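Local coordinates for protein sugar kinase (Agrobacterium tumefaciens, PDB 2RBC) that probably phosphorylates a sugar or related alcohol substrate with ATP, as a putative ribokinase-like member of the pfkB carbohydrate kinase family, at residues 250-261 and 291-299. Sequence-based numbering, arbitrary orientation. Where two conformers were deposited one is given.
Sequences WTEADDPTVHFQ and QSRAAVRLS. With SO4 (sulfate ion), chain C; SO4 (sulfate ion), chain B.
The beta hairpin formed by strands 248-251 and 258-261, at the edge of the main sheet, packs on helix 292-307 through W250, Q261, R293 and V296. Strand 258-261 and helix segment 292-299 run 36° apart at an axis separation of 9.4 Å, which leaves room for one layer of side chains. The indole of W250 is sandwiched: V296 CG2 lies over one face, 4.2 Å from the six-membered-ring centroid, a CH-pi contact, while CB of H259, its hairpin partner, covers the opposite face. W250 CH2 in turn sits over the guanidinium of R293, 3.7 Å from R293 CZ, with the two planes inclined by 59°. At the hairpin's turn end, E252 OE2 receives W250 NE1 from above the carboxylate plane, whereas OE1 uses its syn lone pair for S292 OG (3.0 Å), tying the first turn of the helix to the loop.

R293 leaves the helix extended and bends at chi3 (-69°), which brings NH1 to both F260 O (2.9 Å) and Q261 OE1 (2.8 Å), each near the guanidinium plane. Q261 OE1 also accepts R297 NE at 3.0 Å; the two arginines approach from opposite faces of the amide, so its carbonyl oxygen is gripped twice and the amide's rotation is restricted. Two sulfates, probably from the crystallisation liquor, sit beside the arginines: R293 NE donates to O4 of one, and R297 NH2 and Q261 NE2 both donate to O2 of the other. W329 of helix 319-330 also touches Q261. The arrangement is the packing of an edge hairpin against helix 292-307, within the alpha/beta ribokinase-like fold of pfkB kinases.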
loop_
_atom_site.group_PDB
_atom_site.type_symbol
_atom_site.label_atom_id
_atom_site.label_comp_id
_atom_site.label_asym_id
_atom_site.label_seq_id
_atom_site.Cartn_x
_atom_site.Cartn_y
_atom_site.Cartn_z
ATOM N N TRP A 250 -30.697 -21.945 0.903
ATOM C CA TRP A 250 -31.618 -20.815 0.676
ATOM C C TRP A 250 -33.065 -21.205 0.864
ATOM O O TRP A 250 -33.429 -22.399 0.834
ATOM C CB TRP A 250 -31.421 -20.185 -0.733
ATOM C CG TRP A 250 -32.081 -20.926 -1.902
ATOM C CD1 TRP A 250 -33.294 -20.667 -2.443
ATOM C CD2 TRP A 250 -31.522 -21.996 -2.665
ATOM N NE1 TRP A 250 -33.545 -21.523 -3.491
ATOM C CE2 TRP A 250 -32.463 -22.344 -3.654
ATOM C CE3 TRP A 250 -30.302 -22.699 -2.610
ATOM C CZ2 TRP A 250 -32.246 -23.388 -4.567
ATOM C CZ3 TRP A 250 -30.075 -23.707 -3.520
ATOM C CH2 TRP A 250 -31.045 -24.039 -4.497
ATOM N N THR A 251 -33.873 -20.159 1.044
ATOM C CA THR A 251 -35.320 -20.242 1.061
ATOM C C THR A 251 -35.900 -19.214 0.072
ATOM O O THR A 251 -35.441 -18.067 -0.040
ATOM C CB THR A 251 -35.905 -20.029 2.505
ATOM O OG1 THR A 251 -35.536 -18.738 2.983
ATOM C CG2 THR A 251 -35.419 -21.076 3.506
ATOM N N GLU A 252 -36.927 -19.648 -0.653
ATOM C CA GLU A 252 -37.668 -18.773 -1.544
ATOM C C GLU A 252 -38.619 -17.881 -0.757
ATOM O O GLU A 252 -39.019 -18.211 0.372
ATOM C CB GLU A 252 -38.499 -19.601 -2.519
ATOM C CG GLU A 252 -37.717 -20.658 -3.293
ATOM C CD GLU A 252 -36.868 -20.089 -4.414
ATOM O OE1 GLU A 252 -37.014 -18.883 -4.757
ATOM O OE2 GLU A 252 -36.051 -20.879 -4.950
ATOM N N ALA A 253 -39.033 -16.779 -1.388
ATOM C CA ALA A 253 -40.118 -15.954 -0.877
ATOM C C ALA A 253 -41.336 -16.804 -0.601
ATOM O O ALA A 253 -41.625 -17.711 -1.360
ATOM C CB ALA A 253 -40.481 -14.859 -1.886
ATOM N N ASP A 254 -41.981 -16.513 0.525
ATOM C CA ASP A 254 -43.269 -17.068 0.929
ATOM C C ASP A 254 -43.293 -18.591 1.179
ATOM O O ASP A 254 -44.375 -19.159 1.289
ATOM C CB ASP A 254 -44.389 -16.635 -0.051
ATOM C CG ASP A 254 -44.563 -15.097 -0.145
ATOM O OD1 ASP A 254 -44.276 -14.325 0.798
ATOM O OD2 ASP A 254 -45.030 -14.651 -1.205
ATOM N N ASP A 255 -42.126 -19.235 1.323
ATOM C CA ASP A 255 -42.045 -20.685 1.553
ATOM C C ASP A 255 -40.860 -21.033 2.451
ATOM O O ASP A 255 -39.748 -20.654 2.145
ATOM C CB ASP A 255 -41.899 -21.442 0.221
ATOM C CG ASP A 255 -42.153 -22.932 0.358
ATOM O OD1 ASP A 255 -41.466 -23.658 1.115
ATOM O OD2 ASP A 255 -43.107 -23.420 -0.290
ATOM N N PRO A 256 -41.089 -21.800 3.531
ATOM C CA PRO A 256 -39.975 -22.124 4.444
ATOM C C PRO A 256 -39.102 -23.304 4.052
ATOM O O PRO A 256 -38.161 -23.600 4.770
ATOM C CB PRO A 256 -40.686 -22.438 5.760
ATOM C CG PRO A 256 -42.035 -23.001 5.351
ATOM C CD PRO A 256 -42.368 -22.371 4.000
ATOM N N THR A 257 -39.411 -23.995 2.950
ATOM C CA THR A 257 -38.563 -25.070 2.486
ATOM C C THR A 257 -37.132 -24.604 2.282
ATOM O O THR A 257 -36.893 -23.633 1.558
ATOM C CB THR A 257 -39.070 -25.666 1.166
ATOM O OG1 THR A 257 -40.442 -26.033 1.321
ATOM C CG2 THR A 257 -38.237 -26.877 0.806
ATOM N N VAL A 258 -36.198 -25.271 2.959
ATOM C CA VAL A 258 -34.772 -24.971 2.858
ATOM C C VAL A 258 -34.161 -25.806 1.721
ATOM O O VAL A 258 -34.265 -27.022 1.703
ATOM C CB VAL A 258 -34.028 -25.190 4.212
ATOM C CG1 VAL A 258 -32.503 -24.882 4.073
ATOM C CG2 VAL A 258 -34.664 -24.296 5.316
ATOM N N HIS A 259 -33.546 -25.127 0.756
ATOM C CA HIS A 259 -32.881 -25.776 -0.384
ATOM C C HIS A 259 -31.407 -25.670 -0.170
ATOM O O HIS A 259 -30.921 -24.746 0.483
ATOM C CB HIS A 259 -33.251 -25.084 -1.695
ATOM C CG HIS A 259 -34.718 -25.018 -1.920
ATOM N ND1 HIS A 259 -35.473 -26.137 -2.201
ATOM C CD2 HIS A 259 -35.587 -23.990 -1.825
ATOM C CE1 HIS A 259 -36.744 -25.786 -2.299
ATOM N NE2 HIS A 259 -36.837 -24.487 -2.087
ATOM N N PHE A 260 -30.686 -26.599 -0.771
ATOM C CA PHE A 260 -29.256 -26.645 -0.675
ATOM C C PHE A 260 -28.659 -26.944 -2.052
ATOM O O PHE A 260 -29.189 -27.772 -2.823
ATOM C CB PHE A 260 -28.814 -27.719 0.319
ATOM C CG PHE A 260 -27.323 -27.929 0.342
ATOM C CD1 PHE A 260 -26.495 -26.945 0.820
ATOM C CD2 PHE A 260 -26.758 -29.098 -0.130
ATOM C CE1 PHE A 260 -25.129 -27.108 0.822
ATOM C CE2 PHE A 260 -25.404 -29.267 -0.135
ATOM C CZ PHE A 260 -24.584 -28.271 0.343
ATOM N N GLN A 261 -27.543 -26.279 -2.330
ATOM C CA GLN A 261 -26.781 -26.513 -3.548
ATOM C C GLN A 261 -25.301 -26.609 -3.212
ATOM O O GLN A 261 -24.710 -25.692 -2.673
ATOM C CB GLN A 261 -27.030 -25.379 -4.558
ATOM C CG GLN A 261 -26.245 -25.481 -5.880
ATOM C CD GLN A 261 -26.489 -26.779 -6.590
ATOM O OE1 GLN A 261 -27.614 -27.046 -7.008
ATOM N NE2 GLN A 261 -25.450 -27.607 -6.735
ATOM N N GLN A 291 -34.218 -19.090 -12.890
ATOM C CA GLN A 291 -34.672 -19.845 -11.726
ATOM C C GLN A 291 -33.612 -19.880 -10.638
ATOM O O GLN A 291 -32.410 -19.794 -10.908
ATOM C CB GLN A 291 -35.080 -21.263 -12.115
ATOM C CG GLN A 291 -36.290 -21.312 -13.045
ATOM C CD GLN A 291 -37.490 -20.562 -12.477
ATOM O OE1 GLN A 291 -38.015 -20.922 -11.412
ATOM N NE2 GLN A 291 -37.915 -19.500 -13.165
ATOM N N SER A 292 -34.071 -19.991 -9.396
ATOM C CA SER A 292 -33.199 -19.854 -8.217
ATOM C C SER A 292 -32.054 -20.860 -8.161
ATOM O O SER A 292 -30.897 -20.465 -7.976
ATOM C CB SER A 292 -34.026 -19.978 -6.944
ATOM O OG SER A 292 -34.955 -18.916 -6.904
ATOM N N ARG A 293 -32.348 -22.131 -8.361
ATOM C CA ARG A 293 -31.283 -23.137 -8.294
ATOM C C ARG A 293 -30.257 -22.917 -9.421
ATOM O O ARG A 293 -29.045 -22.919 -9.166
ATOM C CB ARG A 293 -31.818 -24.575 -8.285
ATOM C CG ARG A 293 -30.688 -25.606 -8.162
ATOM C CD ARG A 293 -31.205 -27.052 -8.108
ATOM N NE ARG A 293 -31.901 -27.302 -6.855
ATOM C CZ ARG A 293 -31.305 -27.525 -5.686
ATOM N NH1 ARG A 293 -29.990 -27.570 -5.580
ATOM N NH2 ARG A 293 -32.042 -27.758 -4.610
ATOM N N ALA A 294 -30.730 -22.680 -10.650
ATOM C CA ALA A 294 -29.831 -22.327 -11.788
ATOM C C ALA A 294 -28.912 -21.136 -11.458
ATOM O O ALA A 294 -27.700 -21.145 -11.752
ATOM C CB ALA A 294 -30.656 -22.030 -13.027
ATOM N N ALA A 295 -29.490 -20.124 -10.816
ATOM C CA ALA A 295 -28.763 -18.913 -10.433
ATOM C C ALA A 295 -27.747 -19.186 -9.327
ATOM O O ALA A 295 -26.644 -18.674 -9.353
ATOM C CB ALA A 295 -29.730 -17.859 -10.011
ATOM N N VAL A 296 -28.114 -20.000 -8.349
ATOM C CA VAL A 296 -27.193 -20.353 -7.299
ATOM C C VAL A 296 -26.044 -21.171 -7.883
ATOM O O VAL A 296 -24.911 -20.979 -7.509
ATOM C CB VAL A 296 -27.881 -21.095 -6.177
ATOM C CG1 VAL A 296 -26.841 -21.672 -5.211
ATOM C CG2 VAL A 296 -28.863 -20.186 -5.428
ATOM N N ARG A 297 -26.350 -22.122 -8.758
ATOM C CA ARG A 297 -25.304 -22.899 -9.435
ATOM C C ARG A 297 -24.315 -22.063 -10.224
ATOM O O ARG A 297 -23.102 -22.228 -10.064
ATOM C CB ARG A 297 -25.906 -23.925 -10.394
ATOM C CG ARG A 297 -26.404 -25.137 -9.718
ATOM C CD ARG A 297 -27.285 -25.927 -10.611
ATOM N NE ARG A 297 -27.620 -27.181 -9.977
ATOM C CZ ARG A 297 -28.194 -28.197 -10.607
ATOM N NH1 ARG A 297 -28.531 -28.110 -11.883
ATOM N NH2 ARG A 297 -28.410 -29.313 -9.955
ATOM N N LEU A 298 -24.822 -21.194 -11.094
ATOM C CA LEU A 298 -23.973 -20.352 -11.912
ATOM C C LEU A 298 -23.064 -19.467 -11.050
ATOM O O LEU A 298 -21.875 -19.346 -11.346
ATOM C CB LEU A 298 -24.822 -19.470 -12.841
ATOM C CG LEU A 298 -24.110 -18.664 -13.927
ATOM C CD1 LEU A 298 -23.557 -19.524 -15.073
ATOM C CD2 LEU A 298 -25.035 -17.532 -14.423
ATOM N N SER A 299 -23.636 -18.860 -10.004
ATOM C CA SER A 299 -22.894 -17.999 -9.098
ATOM C C SER A 299 -21.820 -18.769 -8.344
ATOM O O SER A 299 -20.697 -18.260 -8.151
ATOM C CB SER A 299 -23.851 -17.357 -8.108
ATOM O OG SER A 299 -24.887 -16.685 -8.775
HETATM S S SO4 C . -35.267 -26.683 -6.127
HETATM O O1 SO4 C . -36.533 -25.961 -6.140
HETATM O O2 SO4 C . -34.329 -25.884 -5.339
HETATM O O3 SO4 C . -35.453 -28.000 -5.514
HETATM O O4 SO4 C . -34.802 -26.835 -7.503
HETATM S S SO4 B . -25.653 -30.779 -7.885
HETATM O O1 SO4 B . -26.269 -31.910 -8.571
HETATM O O2 SO4 B . -26.612 -29.693 -7.760
HETATM O O3 SO4 B . -25.246 -31.149 -6.526
HETATM O O4 SO4 B . -24.516 -30.350 -8.697
HETATM O O HOH W 1 -32.311 -28.787 -1.845
#